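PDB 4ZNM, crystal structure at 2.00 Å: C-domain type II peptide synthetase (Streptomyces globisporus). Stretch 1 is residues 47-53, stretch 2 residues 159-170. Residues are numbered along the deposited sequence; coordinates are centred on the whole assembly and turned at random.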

# COMPACT_ATOMS: atom_id res chain seq x y z
N HIS A 47 8.07 -3.77 -5.17
CA HIS A 47 7.23 -3.24 -6.21
C HIS A 47 5.77 -3.29 -5.79
O HIS A 47 5.42 -3.80 -4.73
CB HIS A 47 7.43 -4.01 -7.53
CG HIS A 47 7.44 -5.50 -7.39
ND1 HIS A 47 6.43 -6.19 -6.76
CD2 HIS A 47 8.33 -6.43 -7.82
CE1 HIS A 47 6.70 -7.49 -6.80
NE2 HIS A 47 7.84 -7.66 -7.45
N ILE A 48 4.93 -2.68 -6.62
CA ILE A 48 3.50 -2.67 -6.38
C ILE A 48 2.86 -3.13 -7.69
O ILE A 48 3.29 -2.71 -8.77
CB ILE A 48 3.01 -1.26 -5.92
CG1 ILE A 48 1.50 -1.22 -5.73
CG2 ILE A 48 3.41 -0.20 -6.95
CD1 ILE A 48 1.02 0.14 -5.07
N VAL A 49 1.85 -3.99 -7.60
CA VAL A 49 1.21 -4.55 -8.80
C VAL A 49 -0.26 -4.25 -8.73
O VAL A 49 -0.82 -4.18 -7.66
CB VAL A 49 1.41 -6.08 -8.94
CG1 VAL A 49 2.86 -6.43 -8.91
CG2 VAL A 49 0.65 -6.80 -7.81
N GLY A 50 -0.88 -4.10 -9.88
CA GLY A 50 -2.32 -3.95 -9.95
C GLY A 50 -2.82 -4.57 -11.24
O GLY A 50 -2.06 -4.75 -12.22
N ALA A 51 -4.09 -4.93 -11.21
CA ALA A 51 -4.73 -5.55 -12.37
C ALA A 51 -6.09 -4.94 -12.62
O ALA A 51 -6.84 -4.65 -11.67
CB ALA A 51 -4.88 -7.04 -12.15
N TRP A 52 -6.40 -4.78 -13.91
CA TRP A 52 -7.66 -4.22 -14.38
C TRP A 52 -8.28 -5.16 -15.39
O TRP A 52 -7.58 -5.64 -16.31
CB TRP A 52 -7.41 -2.87 -15.02
CG TRP A 52 -7.09 -1.80 -14.08
CD1 TRP A 52 -7.95 -0.89 -13.56
CD2 TRP A 52 -5.81 -1.51 -13.51
NE1 TRP A 52 -7.29 -0.04 -12.73
CE2 TRP A 52 -5.98 -0.41 -12.67
CE3 TRP A 52 -4.55 -2.09 -13.63
CZ2 TRP A 52 -4.92 0.15 -11.95
CZ3 TRP A 52 -3.50 -1.55 -12.93
CH2 TRP A 52 -3.69 -0.43 -12.09
N ARG A 53 -9.57 -5.42 -15.26
CA ARG A 53 -10.33 -6.18 -16.26
C ARG A 53 -10.75 -5.21 -17.36
O ARG A 53 -11.40 -4.18 -17.06
CB ARG A 53 -11.55 -6.84 -15.61
CG ARG A 53 -12.32 -7.83 -16.47
CD ARG A 53 -11.60 -9.16 -16.64
NE ARG A 53 -12.43 -10.06 -17.39
CZ ARG A 53 -13.26 -10.95 -16.86
NH1 ARG A 53 -14.02 -11.66 -17.67
NH2 ARG A 53 -13.34 -11.12 -15.55
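Stretch 2, residues 159-170: AADAWAMHVIAR

Stretch 2 packs a helix and the residues just before it against one face of a strand, in an apolar contact with no hydrogen bond between the two stretches. Stretch 1, residues 47-53, is extended throughout, and the strand continues later in the chain. In stretch 2, residues 159-161 are loop or turn, and the helix begins at Ala 162 and runs past Arg 170.

The helix travels in roughly the same sense as the strand. The angle between their N-to-C directions is 46°, the signed crossing angle is -46°, and the axes approach to 9.3 Å. The register follows this direction. Ile 48 CA lies 7.1 Å from Asp 161 CA, Gly 50 CA 7.2 Å from Met 165 CA, and Trp 52 CA 8.4 Å from Ala 169 CA. Steps of two along the strand thus match steps of four along the chain of stretch 2, about one helical turn each.

Asp 161 is the N-cap. Its chi1 is p, and its CA-to-CB bond points away from the strand. Ala 164 N donates to Asp 161 OD1 at 3.0 Å, which satisfies an amide that has no partner a turn earlier in the helix. The regular backbone bonds follow, beginning with Met 165 N to Asp 161 O at 3.0 Å.

Ile 48 meets the start of the helix. Its side chain is extended, with both chi angles t. Ile 48 CD1 lies 3.4 Å from Ala 162 N and 3.8 Å from Met 165 CG. Ile 48 CG2 reaches back to the segment before the helix, 3.6 Å from Ala 160 O.

Met 165 is selenomethionine, with all three chi angles m. It lies between Ile 48 and Trp 52 in the contact, over Gly 50. Met 165 CE is 4.1 Å from Gly 50 N and 3.9 Å from Trp 52 CH2. Gly 50 has no side chain; a CB there would point toward the helix and be crowded by Trp 52 CH2, at 3.2 Å.

Trp 52 closes the contact at Ala 169, one helical turn past Met 165. Its CA-to-CB bond points toward the helix, with chi1 m. Ala 169 CB sits over one face of the indole, 3.7 Å from the centroid of the six-membered ring and 28° off its normal, a CH-pi contact. The closest pair is Trp 52 CZ2 to Ala 169 CB, at 3.3 Å.

Val 49 and Ala 51 point away from the helix, in keeping with the alternation of a strand, in which Ile 48 and Trp 52 point toward the helix. Together the two stretches bury 343 Å².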

# COMPACT_ATOMS: atom_id res chain seq x y z
N ALA A 159 8.73 4.36 -6.58
CA ALA A 159 8.28 5.24 -7.64
C ALA A 159 6.76 5.48 -7.62
O ALA A 159 6.30 6.44 -8.19
CB ALA A 159 8.67 4.66 -9.00
N ALA A 160 5.99 4.59 -6.99
CA ALA A 160 4.53 4.65 -7.05
C ALA A 160 3.93 3.99 -5.84
O ALA A 160 4.38 2.93 -5.41
CB ALA A 160 4.03 3.96 -8.35
N ASP A 161 2.92 4.63 -5.28
CA ASP A 161 2.03 4.01 -4.30
C ASP A 161 0.65 3.65 -4.92
O ASP A 161 0.47 3.76 -6.14
CB ASP A 161 1.87 4.95 -3.08
CG ASP A 161 1.38 6.38 -3.46
OD1 ASP A 161 0.79 6.59 -4.55
OD2 ASP A 161 1.56 7.30 -2.60
N ALA A 162 -0.29 3.18 -4.10
CA ALA A 162 -1.58 2.71 -4.63
C ALA A 162 -2.30 3.82 -5.40
O ALA A 162 -2.81 3.59 -6.51
CB ALA A 162 -2.46 2.18 -3.52
N TRP A 163 -2.29 5.03 -4.87
CA TRP A 163 -2.96 6.15 -5.53
C TRP A 163 -2.31 6.42 -6.88
O TRP A 163 -2.99 6.64 -7.90
CB TRP A 163 -2.93 7.40 -4.62
CG TRP A 163 -3.55 8.64 -5.20
CD1 TRP A 163 -3.06 9.39 -6.21
CD2 TRP A 163 -4.74 9.30 -4.76
NE1 TRP A 163 -3.87 10.47 -6.44
CE2 TRP A 163 -4.91 10.44 -5.56
CE3 TRP A 163 -5.69 9.03 -3.77
CZ2 TRP A 163 -5.98 11.31 -5.41
CZ3 TRP A 163 -6.76 9.90 -3.62
CH2 TRP A 163 -6.90 11.02 -4.44
N ALA A 164 -0.99 6.34 -6.91
CA ALA A 164 -0.25 6.54 -8.17
C ALA A 164 -0.62 5.50 -9.21
O ALA A 164 -0.65 5.80 -10.39
CB ALA A 164 1.28 6.50 -7.92
N MSE A 165 -0.86 4.26 -8.79
CA MSE A 165 -1.20 3.18 -9.72
C MSE A 165 -2.59 3.46 -10.35
O MSE A 165 -2.82 3.23 -11.52
CB MSE A 165 -1.22 1.81 -9.02
CG MSE A 165 0.14 1.27 -8.62
SE MSE A 165 1.25 0.83 -10.13
CE MSE A 165 0.03 -0.31 -11.10
N HIS A 166 -3.50 3.98 -9.56
CA HIS A 166 -4.81 4.39 -10.09
C HIS A 166 -4.61 5.48 -11.16
O HIS A 166 -5.16 5.38 -12.26
CB HIS A 166 -5.70 4.85 -8.96
CG HIS A 166 -6.95 5.53 -9.42
ND1 HIS A 166 -8.18 4.90 -9.41
CD2 HIS A 166 -7.16 6.78 -9.92
CE1 HIS A 166 -9.10 5.74 -9.87
NE2 HIS A 166 -8.51 6.88 -10.19
N VAL A 167 -3.76 6.48 -10.87
CA VAL A 167 -3.45 7.55 -11.83
C VAL A 167 -2.80 7.00 -13.12
O VAL A 167 -3.15 7.41 -14.23
CB VAL A 167 -2.55 8.63 -11.19
CG1 VAL A 167 -2.04 9.64 -12.25
CG2 VAL A 167 -3.32 9.41 -10.08
N ILE A 168 -1.88 6.04 -12.99
CA ILE A 168 -1.16 5.50 -14.13
C ILE A 168 -2.14 4.80 -15.10
O ILE A 168 -2.02 4.91 -16.33
CB ILE A 168 -0.08 4.53 -13.67
CG1 ILE A 168 1.04 5.30 -12.95
CG2 ILE A 168 0.50 3.72 -14.87
CD1 ILE A 168 2.01 4.39 -12.19
N ALA A 169 -3.07 4.05 -14.53
CA ALA A 169 -4.03 3.30 -15.29
C ALA A 169 -4.96 4.28 -16.01
O ALA A 169 -5.26 4.12 -17.19
CB ALA A 169 -4.80 2.34 -14.40
N ARG A 170 -5.37 5.33 -15.30
CA ARG A 170 -6.30 6.30 -15.88
C ARG A 170 -5.63 7.02 -17.03
O ARG A 170 -6.20 7.14 -18.13
CB ARG A 170 -6.81 7.32 -14.87
CG ARG A 170 -7.71 8.36 -15.56
CD ARG A 170 -7.72 9.66 -14.93
NE ARG A 170 -6.41 10.30 -14.86
CZ ARG A 170 -6.23 11.44 -14.21
NH1 ARG A 170 -7.28 12.01 -13.63
NH2 ARG A 170 -5.03 12.02 -14.12